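Local structure of Pcza361.24 (Amycolatopsis orientalis, 3G2M) at residues Ala66-Ala76 with Arg95-Trp105; Val82-Met93 with Trp105-Val116. The protein probably catalyses the S-adenosyl-L-methionine-dependent N-methylation of glycopeptide antibiotics in their biosynthesis. All blocks are in the same frame, centred on the assembly; numbering follows the deposited sequence.

Contact 1 (Ala66-Ala76 with Arg95-Trp105)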
loop_
_atom_site.group_PDB
_atom_site.type_symbol
_atom_site.label_atom_id
_atom_site.label_comp_id
_atom_site.label_asym_id
_atom_site.label_seq_id
_atom_site.Cartn_x
_atom_site.Cartn_y
_atom_site.Cartn_z
ATOM N N ALA A 66 24.960 0.521 12.892
ATOM C CA ALA A 66 25.004 0.192 11.472
ATOM C C ALA A 66 25.581 -1.202 11.260
ATOM O O ALA A 66 26.767 -1.442 11.518
ATOM C CB ALA A 66 25.814 1.241 10.703
ATOM N N ASP A 67 24.733 -2.125 10.810
ATOM C CA ASP A 67 25.175 -3.490 10.521
ATOM C C ASP A 67 24.339 -4.180 9.442
ATOM O O ASP A 67 23.700 -5.215 9.681
ATOM C CB ASP A 67 25.257 -4.345 11.790
ATOM C CG ASP A 67 26.374 -5.375 11.721
ATOM O OD1 ASP A 67 27.010 -5.492 10.647
ATOM O OD2 ASP A 67 26.624 -6.059 12.738
ATOM N N GLY A 68 24.361 -3.585 8.254
ATOM C CA GLY A 68 23.827 -4.210 7.052
ATOM C C GLY A 68 24.976 -4.782 6.246
ATOM O O GLY A 68 25.032 -4.618 5.024
ATOM N N THR A 69 25.904 -5.442 6.943
ATOM C CA THR A 69 27.086 -6.037 6.319
ATOM C C THR A 69 26.714 -7.134 5.329
ATOM O O THR A 69 27.287 -7.208 4.245
ATOM C CB THR A 69 28.081 -6.604 7.368
ATOM O OG1 THR A 69 27.353 -7.199 8.450
ATOM C CG2 THR A 69 28.986 -5.497 7.908
ATOM N N SER A 70 25.752 -7.974 5.707
ATOM C CA SER A 70 25.262 -9.043 4.839
ATOM C C SER A 70 24.532 -8.482 3.623
ATOM O O SER A 70 24.611 -9.039 2.525
ATOM C CB SER A 70 24.331 -9.977 5.610
ATOM O OG SER A 70 25.032 -10.655 6.634
ATOM N N GLU A 71 23.811 -7.384 3.831
ATOM C CA GLU A 71 23.068 -6.735 2.757
ATOM C C GLU A 71 24.023 -6.129 1.732
ATOM O O GLU A 71 23.879 -6.367 0.532
ATOM C CB GLU A 71 22.115 -5.673 3.317
ATOM C CG GLU A 71 21.195 -5.079 2.270
ATOM C CD GLU A 71 20.310 -3.967 2.799
ATOM O OE1 GLU A 71 20.189 -3.806 4.032
ATOM O OE2 GLU A 71 19.724 -3.247 1.962
ATOM N N ALA A 72 25.005 -5.365 2.209
ATOM C CA ALA A 72 25.998 -4.749 1.328
ATOM C C ALA A 72 26.759 -5.799 0.523
ATOM O O ALA A 72 27.035 -5.601 -0.663
ATOM C CB ALA A 72 26.961 -3.872 2.123
ATOM N N ARG A 73 27.068 -6.915 1.183
ATOM C CA ARG A 73 27.694 -8.077 0.564
ATOM C C ARG A 73 26.855 -8.622 -0.597
ATOM O O ARG A 73 27.399 -8.951 -1.655
ATOM C CB ARG A 73 27.895 -9.165 1.620
ATOM C CG ARG A 73 28.934 -10.231 1.293
ATOM C CD ARG A 73 29.119 -11.157 2.491
ATOM N NE ARG A 73 27.890 -11.891 2.800
ATOM C CZ ARG A 73 27.501 -12.250 4.024
ATOM N NH1 ARG A 73 28.233 -11.935 5.089
ATOM N NH2 ARG A 73 26.362 -12.914 4.182
ATOM N N GLU A 74 25.538 -8.714 -0.401
ATOM C CA GLU A 74 24.656 -9.208 -1.461
ATOM C C GLU A 74 24.628 -8.271 -2.656
ATOM O O GLU A 74 24.621 -8.726 -3.801
ATOM C CB GLU A 74 23.237 -9.483 -0.957
ATOM C CG GLU A 74 23.067 -10.850 -0.304
ATOM C CD GLU A 74 23.299 -12.034 -1.245
ATOM O OE1 GLU A 74 22.969 -11.961 -2.452
ATOM O OE2 GLU A 74 23.801 -13.062 -0.758
ATOM N N PHE A 75 24.621 -6.967 -2.382
ATOM C CA PHE A 75 24.700 -5.965 -3.439
ATOM C C PHE A 75 25.984 -6.150 -4.245
ATOM O O PHE A 75 25.940 -6.208 -5.473
ATOM C CB PHE A 75 24.599 -4.546 -2.872
ATOM C CG PHE A 75 23.178 -4.081 -2.625
ATOM C CD1 PHE A 75 22.325 -3.796 -3.690
ATOM C CD2 PHE A 75 22.702 -3.916 -1.331
ATOM C CE1 PHE A 75 21.014 -3.363 -3.466
ATOM C CE2 PHE A 75 21.388 -3.477 -1.098
ATOM C CZ PHE A 75 20.553 -3.197 -2.168
ATOM N N ALA A 76 27.112 -6.282 -3.547
ATOM C CA ALA A 76 28.412 -6.514 -4.191
ATOM C C ALA A 76 28.433 -7.799 -5.024
ATOM O O ALA A 76 28.921 -7.798 -6.155
ATOM C CB ALA A 76 29.521 -6.531 -3.157
ATOM N N ARG A 95 25.123 3.441 6.365
ATOM C CA ARG A 95 24.989 2.062 6.846
ATOM C C ARG A 95 25.479 1.062 5.788
ATOM O O ARG A 95 26.114 0.055 6.118
ATOM C CB ARG A 95 23.536 1.775 7.238
ATOM C CG ARG A 95 23.307 0.423 7.922
ATOM C CD ARG A 95 21.818 0.135 8.075
ATOM N NE ARG A 95 21.118 0.200 6.796
ATOM C CZ ARG A 95 20.739 -0.854 6.076
ATOM N NH1 ARG A 95 20.970 -2.089 6.504
ATOM N NH2 ARG A 95 20.114 -0.669 4.922
ATOM N N LEU A 96 25.191 1.349 4.519
ATOM C CA LEU A 96 25.727 0.554 3.411
ATOM C C LEU A 96 26.880 1.247 2.687
ATOM O O LEU A 96 27.731 0.580 2.096
ATOM C CB LEU A 96 24.631 0.193 2.397
ATOM C CG LEU A 96 23.408 -0.613 2.840
ATOM C CD1 LEU A 96 22.515 -0.882 1.625
ATOM C CD2 LEU A 96 23.785 -1.917 3.522
ATOM N N THR A 97 26.908 2.579 2.732
ATOM C CA THR A 97 27.901 3.345 1.980
ATOM C C THR A 97 29.337 3.026 2.397
ATOM O O THR A 97 30.207 2.880 1.544
ATOM C CB THR A 97 27.697 4.867 2.103
ATOM O OG1 THR A 97 26.300 5.182 2.047
ATOM C CG2 THR A 97 28.430 5.599 0.979
ATOM N N PHE A 98 29.578 2.933 3.701
ATOM C CA PHE A 98 30.924 2.654 4.203
ATOM C C PHE A 98 31.393 1.235 3.844
ATOM O O PHE A 98 32.522 1.071 3.376
ATOM C CB PHE A 98 31.036 2.972 5.701
ATOM C CG PHE A 98 31.030 4.449 6.001
ATOM C CD1 PHE A 98 32.207 5.190 5.938
ATOM C CD2 PHE A 98 29.844 5.105 6.321
ATOM C CE1 PHE A 98 32.207 6.562 6.201
ATOM C CE2 PHE A 98 29.831 6.477 6.581
ATOM C CZ PHE A 98 31.018 7.205 6.523
ATOM N N PRO A 99 30.539 0.208 4.051
ATOM C CA PRO A 99 30.830 -1.091 3.432
ATOM C C PRO A 99 31.119 -1.031 1.923
ATOM O O PRO A 99 32.029 -1.717 1.459
ATOM C CB PRO A 99 29.561 -1.896 3.706
ATOM C CG PRO A 99 29.042 -1.333 4.975
ATOM C CD PRO A 99 29.347 0.136 4.919
ATOM N N PHE A 100 30.359 -0.230 1.170
ATOM C CA PHE A 100 30.598 -0.073 -0.271
ATOM C C PHE A 100 31.963 0.552 -0.573
ATOM O O PHE A 100 32.670 0.105 -1.474
ATOM C CB PHE A 100 29.499 0.765 -0.941
ATOM C CG PHE A 100 28.167 0.065 -1.065
ATOM C CD1 PHE A 100 28.082 -1.324 -1.140
ATOM C CD2 PHE A 100 26.989 0.814 -1.138
ATOM C CE1 PHE A 100 26.842 -1.962 -1.269
ATOM C CE2 PHE A 100 25.742 0.188 -1.266
ATOM C CZ PHE A 100 25.665 -1.199 -1.333
ATOM N N LEU A 101 32.318 1.591 0.178
ATOM C CA LEU A 101 33.613 2.249 0.029
ATOM C C LEU A 101 34.761 1.307 0.398
ATOM O O LEU A 101 35.850 1.401 -0.168
ATOM C CB LEU A 101 33.675 3.524 0.876
ATOM C CG LEU A 101 32.708 4.655 0.515
ATOM C CD1 LEU A 101 32.577 5.635 1.668
ATOM C CD2 LEU A 101 33.131 5.363 -0.762
ATOM N N ASP A 102 34.493 0.402 1.338
ATOM C CA ASP A 102 35.440 -0.635 1.767
ATOM C C ASP A 102 35.727 -1.674 0.684
ATOM O O ASP A 102 36.704 -2.420 0.774
ATOM C CB ASP A 102 34.915 -1.341 3.020
ATOM C CG ASP A 102 35.148 -0.539 4.289
ATOM O OD1 ASP A 102 35.821 0.516 4.226
ATOM O OD2 ASP A 102 34.660 -0.973 5.357
ATOM N N LEU A 103 34.865 -1.726 -0.325
ATOM C CA LEU A 103 35.051 -2.617 -1.463
ATOM C C LEU A 103 35.786 -1.926 -2.616
ATOM O O LEU A 103 36.022 -2.534 -3.665
ATOM C CB LEU A 103 33.701 -3.170 -1.928
ATOM C CG LEU A 103 32.886 -3.954 -0.892
ATOM C CD1 LEU A 103 31.438 -4.054 -1.321
ATOM C CD2 LEU A 103 33.465 -5.342 -0.630
ATOM N N GLY A 104 36.145 -0.660 -2.413
ATOM C CA GLY A 104 36.895 0.109 -3.406
ATOM C C GLY A 104 36.051 0.995 -4.308
ATOM O O GLY A 104 36.591 1.761 -5.113
ATOM N N TRP A 105 34.731 0.894 -4.160
ATOM C CA TRP A 105 33.766 1.638 -4.978
ATOM C C TRP A 105 33.892 3.154 -4.842
ATOM O O TRP A 105 34.137 3.671 -3.756
ATOM C CB TRP A 105 32.338 1.251 -4.586
ATOM C CG TRP A 105 31.930 -0.161 -4.915
ATOM C CD1 TRP A 105 32.743 -1.192 -5.315
ATOM C CD2 TRP A 105 30.610 -0.706 -4.825
ATOM N NE1 TRP A 105 32.004 -2.333 -5.499
ATOM C CE2 TRP A 105 30.691 -2.067 -5.206
ATOM C CE3 TRP A 105 29.359 -0.174 -4.469
ATOM C CZ2 TRP A 105 29.571 -2.904 -5.240
ATOM C CZ3 TRP A 105 28.242 -1.006 -4.507
ATOM C CH2 TRP A 105 28.359 -2.361 -4.889
#
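Glu71 and Arg95 meet across this contact as a salt bridge in which one carboxylate oxygen takes both terminal nitrogens of the guanidinium. Arg95 NH1 lies 3.1 Å from Glu71 OE1 and Arg95 NH2 lies 3.3 Å from the same atom, both arriving from one face of the carboxylate. The oxygen sits at the edge of the guanidinium, close to its plane, although the two flat groups are turned 46° against each other. Glu71 reaches there fully extended, with CG anti to the backbone N (chi1 -173°). Its other oxygen, OE2, is hydrogen-bonded to Ser157 and Ser189, which should hold the carboxylate against rotation. The Arg95 chain instead bends at chi3, which sets one face of the guanidinium against Leu96 CD2, toward the rim, and brings NH1 close to CA of Gly68, the N-cap of helix 69-79.

Leu96 divides its two methyls: CD2 rests 3.3 Å from Gly68 O, while CD1 crosses to Phe75 CE2. Ala72 presents its methyl to Pro99 CB at 3.6 Å and to Phe100 CE1. The Phe100 ring turns an edge to Phe75 CB and packs one face on Trp105. Further along, Ala76 CB meets Leu103 CD1 at 3.6 Å. Helix 69-76 and helix 97-101 cross at -49°, packing the helix before the first strand of a Rossmann-like methyltransferase domain beside the cofactor site, where Arg95 and Ser157 bind S-adenosyl-L-methionine.

Contact 2 (Val82-Met93 with Trp105-Val116); sequences VSGPVLELAAGM and WEVTALELSTSV
Val86 fits its CG2 methyl over one face of the Trp105 indole, 3.6 Å from CE3 and offset toward the rim of the ring. Val82 CG2 lies on the same side of the indole, 3.8 Å from Trp105 CZ2. Beside them the Pro85 ring and the Glu106 side chain run alongside each other in the same direction, and a water bridges Gly84 O to Glu106 N.

From here the strands run parallel, with Glu88 N donating to Thr108 O and Leu110 N to Glu88 O. Side chains alternate between the two faces. On one, Leu87 CD1 lodges against Thr108 CG2, and the Leu89 and Leu110 CD2 methyls touch at 3.9 Å. On the other, Val107 CG1 fits against Glu88 CB. Past the strand end, Ala91 CB, from the following loop, meets Ala109 CB at 3.6 Å.

At the end of strand 107-111, Glu111 bends at chi2 (53°) and brings OE1 within 3.0 Å of Gly92 N, which donates from above the carboxylate plane. Glu111 OE2 accepts from Ser113 N, so the carboxylate ties the loop after strand 86-89 to the start of helix 114-125. Val116 CG1 pushes in at 3.3 Å from Gly92 O, a buried carbonyl without a polar partner. The pairing is that of a beta-alpha-beta unit in a class I methyltransferase, ending at the glycine-bearing loop and the acidic residue Glu111, which binds S-adenosyl-L-methionine.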
loop_
_atom_site.group_PDB
_atom_site.type_symbol
_atom_site.label_atom_id
_atom_site.label_comp_id
_atom_site.label_asym_id
_atom_site.label_seq_id
_atom_site.Cartn_x
_atom_site.Cartn_y
_atom_site.Cartn_z
ATOM N N VAL A 82 33.065 -4.086 -10.219
ATOM C CA VAL A 82 32.300 -2.929 -10.693
ATOM C C VAL A 82 33.245 -1.969 -11.430
ATOM O O VAL A 82 34.290 -1.589 -10.902
ATOM C CB VAL A 82 31.593 -2.198 -9.510
ATOM C CG1 VAL A 82 31.025 -0.849 -9.938
ATOM C CG2 VAL A 82 30.491 -3.069 -8.920
ATOM N N SER A 83 32.879 -1.603 -12.655
ATOM C CA SER A 83 33.647 -0.643 -13.439
ATOM C C SER A 83 32.919 0.703 -13.469
ATOM O O SER A 83 32.061 0.941 -14.329
ATOM N N GLY A 84 33.244 1.568 -12.508
ATOM C CA GLY A 84 32.662 2.906 -12.442
ATOM C C GLY A 84 31.925 3.225 -11.148
ATOM O O GLY A 84 31.650 2.328 -10.348
ATOM N N PRO A 85 31.621 4.520 -10.930
ATOM C CA PRO A 85 30.856 5.033 -9.794
ATOM C C PRO A 85 29.464 4.413 -9.625
ATOM O O PRO A 85 28.804 4.065 -10.609
ATOM C CB PRO A 85 30.734 6.529 -10.107
ATOM C CG PRO A 85 31.944 6.820 -10.942
ATOM C CD PRO A 85 32.070 5.613 -11.813
ATOM N N VAL A 86 29.045 4.289 -8.369
ATOM C CA VAL A 86 27.731 3.746 -8.012
ATOM C C VAL A 86 26.900 4.854 -7.367
ATOM O O VAL A 86 27.398 5.596 -6.529
ATOM C CB VAL A 86 27.870 2.540 -7.035
ATOM C CG1 VAL A 86 26.506 1.992 -6.618
ATOM C CG2 VAL A 86 28.721 1.426 -7.662
ATOM N N LEU A 87 25.636 4.971 -7.768
ATOM C CA LEU A 87 24.724 5.888 -7.110
ATOM C C LEU A 87 23.920 5.140 -6.045
ATOM O O LEU A 87 23.210 4.187 -6.355
ATOM C CB LEU A 87 23.796 6.549 -8.139
ATOM C CG LEU A 87 22.705 7.490 -7.624
ATOM C CD1 LEU A 87 23.296 8.702 -6.892
ATOM C CD2 LEU A 87 21.825 7.926 -8.782
ATOM N N GLU A 88 24.060 5.549 -4.789
ATOM C CA GLU A 88 23.249 4.976 -3.712
ATOM C C GLU A 88 22.156 5.957 -3.292
ATOM O O GLU A 88 22.445 7.061 -2.841
ATOM C CB GLU A 88 24.101 4.571 -2.508
ATOM C CG GLU A 88 23.295 3.882 -1.405
ATOM C CD GLU A 88 24.042 3.740 -0.094
ATOM O OE1 GLU A 88 25.264 3.996 -0.055
ATOM O OE2 GLU A 88 23.400 3.358 0.906
ATOM N N LEU A 89 20.903 5.537 -3.450
ATOM C CA LEU A 89 19.752 6.390 -3.150
ATOM C C LEU A 89 19.348 6.241 -1.700
ATOM O O LEU A 89 19.303 5.122 -1.172
ATOM C CB LEU A 89 18.558 6.052 -4.056
ATOM C CG LEU A 89 18.825 6.040 -5.560
ATOM C CD1 LEU A 89 17.645 5.441 -6.329
ATOM C CD2 LEU A 89 19.161 7.437 -6.085
ATOM N N ALA A 90 19.038 7.379 -1.077
ATOM C CA ALA A 90 18.616 7.453 0.323
ATOM C C ALA A 90 19.644 6.777 1.228
ATOM O O ALA A 90 19.317 5.861 1.990
ATOM C CB ALA A 90 17.209 6.852 0.504
ATOM N N ALA A 91 20.893 7.237 1.124
ATOM C CA ALA A 91 22.031 6.574 1.764
ATOM C C ALA A 91 22.072 6.762 3.285
ATOM O O ALA A 91 22.841 6.088 3.993
ATOM C CB ALA A 91 23.333 7.052 1.135
ATOM N N GLY A 92 21.236 7.665 3.784
ATOM C CA GLY A 92 21.170 7.938 5.204
ATOM C C GLY A 92 22.532 8.383 5.690
ATOM O O GLY A 92 23.090 9.357 5.184
HETATM N N MSE A 93 23.070 7.643 6.651
HETATM C CA MSE A 93 24.368 7.950 7.247
HETATM C C MSE A 93 25.508 7.049 6.784
HETATM O O MSE A 93 26.625 7.133 7.312
HETATM C CB MSE A 93 24.263 7.844 8.753
HETATM C CG MSE A 93 23.776 9.081 9.411
HETATM SE SE MSE A 93 24.015 8.696 11.257
HETATM C CE MSE A 93 25.894 9.173 11.452
ATOM N N TRP A 105 34.731 0.894 -4.160
ATOM C CA TRP A 105 33.766 1.638 -4.978
ATOM C C TRP A 105 33.892 3.154 -4.842
ATOM O O TRP A 105 34.137 3.671 -3.756
ATOM C CB TRP A 105 32.338 1.251 -4.586
ATOM C CG TRP A 105 31.930 -0.161 -4.915
ATOM C CD1 TRP A 105 32.743 -1.192 -5.315
ATOM C CD2 TRP A 105 30.610 -0.706 -4.825
ATOM N NE1 TRP A 105 32.004 -2.333 -5.499
ATOM C CE2 TRP A 105 30.691 -2.067 -5.206
ATOM C CE3 TRP A 105 29.359 -0.174 -4.469
ATOM C CZ2 TRP A 105 29.571 -2.904 -5.240
ATOM C CZ3 TRP A 105 28.242 -1.006 -4.507
ATOM C CH2 TRP A 105 28.359 -2.361 -4.889
ATOM N N GLU A 106 33.731 3.851 -5.963
ATOM C CA GLU A 106 33.390 5.261 -5.948
ATOM C C GLU A 106 31.874 5.313 -5.777
ATOM O O GLU A 106 31.142 4.663 -6.536
ATOM C CB GLU A 106 33.771 5.925 -7.267
ATOM C CG GLU A 106 35.265 6.091 -7.504
ATOM C CD GLU A 106 35.545 6.834 -8.795
ATOM O OE1 GLU A 106 36.012 6.194 -9.762
ATOM O OE2 GLU A 106 35.276 8.054 -8.849
ATOM N N VAL A 107 31.403 6.047 -4.771
ATOM C CA VAL A 107 29.961 6.111 -4.490
ATOM C C VAL A 107 29.479 7.554 -4.423
ATOM O O VAL A 107 30.080 8.386 -3.739
ATOM C CB VAL A 107 29.561 5.368 -3.176
ATOM C CG1 VAL A 107 28.029 5.331 -3.005
ATOM C CG2 VAL A 107 30.101 3.946 -3.158
ATOM N N THR A 108 28.414 7.845 -5.166
ATOM C CA THR A 108 27.647 9.066 -4.968
ATOM C C THR A 108 26.472 8.686 -4.074
ATOM O O THR A 108 25.648 7.844 -4.440
ATOM C CB THR A 108 27.161 9.669 -6.295
ATOM O OG1 THR A 108 28.295 10.003 -7.103
ATOM C CG2 THR A 108 26.330 10.937 -6.054
ATOM N N ALA A 109 26.439 9.261 -2.877
ATOM C CA ALA A 109 25.406 8.933 -1.906
ATOM C C ALA A 109 24.410 10.085 -1.845
ATOM O O ALA A 109 24.780 11.213 -1.544
ATOM C CB ALA A 109 26.021 8.667 -0.552
ATOM N N LEU A 110 23.152 9.787 -2.161
ATOM C CA LEU A 110 22.096 10.794 -2.213
ATOM C C LEU A 110 21.199 10.693 -0.984
ATOM O O LEU A 110 20.707 9.613 -0.659
ATOM C CB LEU A 110 21.249 10.595 -3.479
ATOM C CG LEU A 110 20.119 11.596 -3.735
ATOM C CD1 LEU A 110 20.617 12.698 -4.655
ATOM C CD2 LEU A 110 18.896 10.926 -4.331
ATOM N N GLU A 111 20.956 11.821 -0.322
ATOM C CA GLU A 111 20.191 11.813 0.917
ATOM C C GLU A 111 19.376 13.099 1.038
ATOM O O GLU A 111 19.853 14.180 0.680
ATOM C CB GLU A 111 21.138 11.608 2.113
ATOM C CG GLU A 111 20.545 11.796 3.511
ATOM C CD GLU A 111 19.288 10.980 3.758
ATOM O OE1 GLU A 111 19.212 9.828 3.288
ATOM O OE2 GLU A 111 18.373 11.500 4.426
ATOM N N LEU A 112 18.147 12.970 1.535
ATOM C CA LEU A 112 17.212 14.087 1.598
ATOM C C LEU A 112 17.465 15.039 2.768
ATOM O O LEU A 112 17.367 16.261 2.610
ATOM C CB LEU A 112 15.770 13.566 1.654
ATOM C CG LEU A 112 14.620 14.582 1.566
ATOM C CD1 LEU A 112 14.613 15.307 0.232
ATOM C CD2 LEU A 112 13.284 13.882 1.802
ATOM N N SER A 113 17.780 14.475 3.934
ATOM C CA SER A 113 17.872 15.250 5.168
ATOM C C SER A 113 19.228 15.922 5.334
ATOM O O SER A 113 20.274 15.280 5.213
ATOM C CB SER A 113 17.601 14.367 6.386
ATOM O OG SER A 113 17.949 15.068 7.574
ATOM N N THR A 114 19.188 17.217 5.638
ATOM C CA THR A 114 20.395 18.012 5.842
ATOM C C THR A 114 21.137 17.579 7.104
ATOM O O THR A 114 22.372 17.554 7.132
ATOM C CB THR A 114 20.064 19.515 5.943
ATOM O OG1 THR A 114 19.128 19.717 7.002
ATOM C CG2 THR A 114 19.432 20.011 4.662
ATOM N N SER A 115 20.376 17.248 8.145
ATOM C CA SER A 115 20.945 16.829 9.421
ATOM C C SER A 115 21.606 15.461 9.299
ATOM O O SER A 115 22.697 15.247 9.830
ATOM C CB SER A 115 19.877 16.818 10.519
ATOM O OG SER A 115 18.903 15.819 10.266
ATOM N N VAL A 116 20.947 14.542 8.596
ATOM C CA VAL A 116 21.535 13.227 8.327
ATOM C C VAL A 116 22.820 13.391 7.500
ATOM O O VAL A 116 23.840 12.778 7.810
ATOM C CB VAL A 116 20.513 12.247 7.677
ATOM C CG1 VAL A 116 21.148 10.901 7.403
ATOM C CG2 VAL A 116 19.299 12.053 8.592
HETATM O O HOH W 1 33.376 2.158 -8.362
#

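How the contacts relate
Along the chain the segments come in the order 66-76, 82-93, 95-105 and 105-116, so the two contacts cross instead of nesting. Contact 1 closes a loop that contains strand 86-89; contact 2 closes an overlapping one, which contains helix 97-101. Trp105 belongs to both, ending the helical segment and leading into strand 107-111. The contacts also touch directly: Thr97 OG1 lies 2.6 Å from Glu88 OE1, a probable hydrogen bond between helix 97-101 and strand 86-89. Contact 1 packs helix 69-79 on helix 97-101, which itself lies on strands 86-89 and 107-111, the pair joined by contact 2. Each contact supplies one cofactor-binding residue, Arg95 in contact 1 and Glu111 in contact 2.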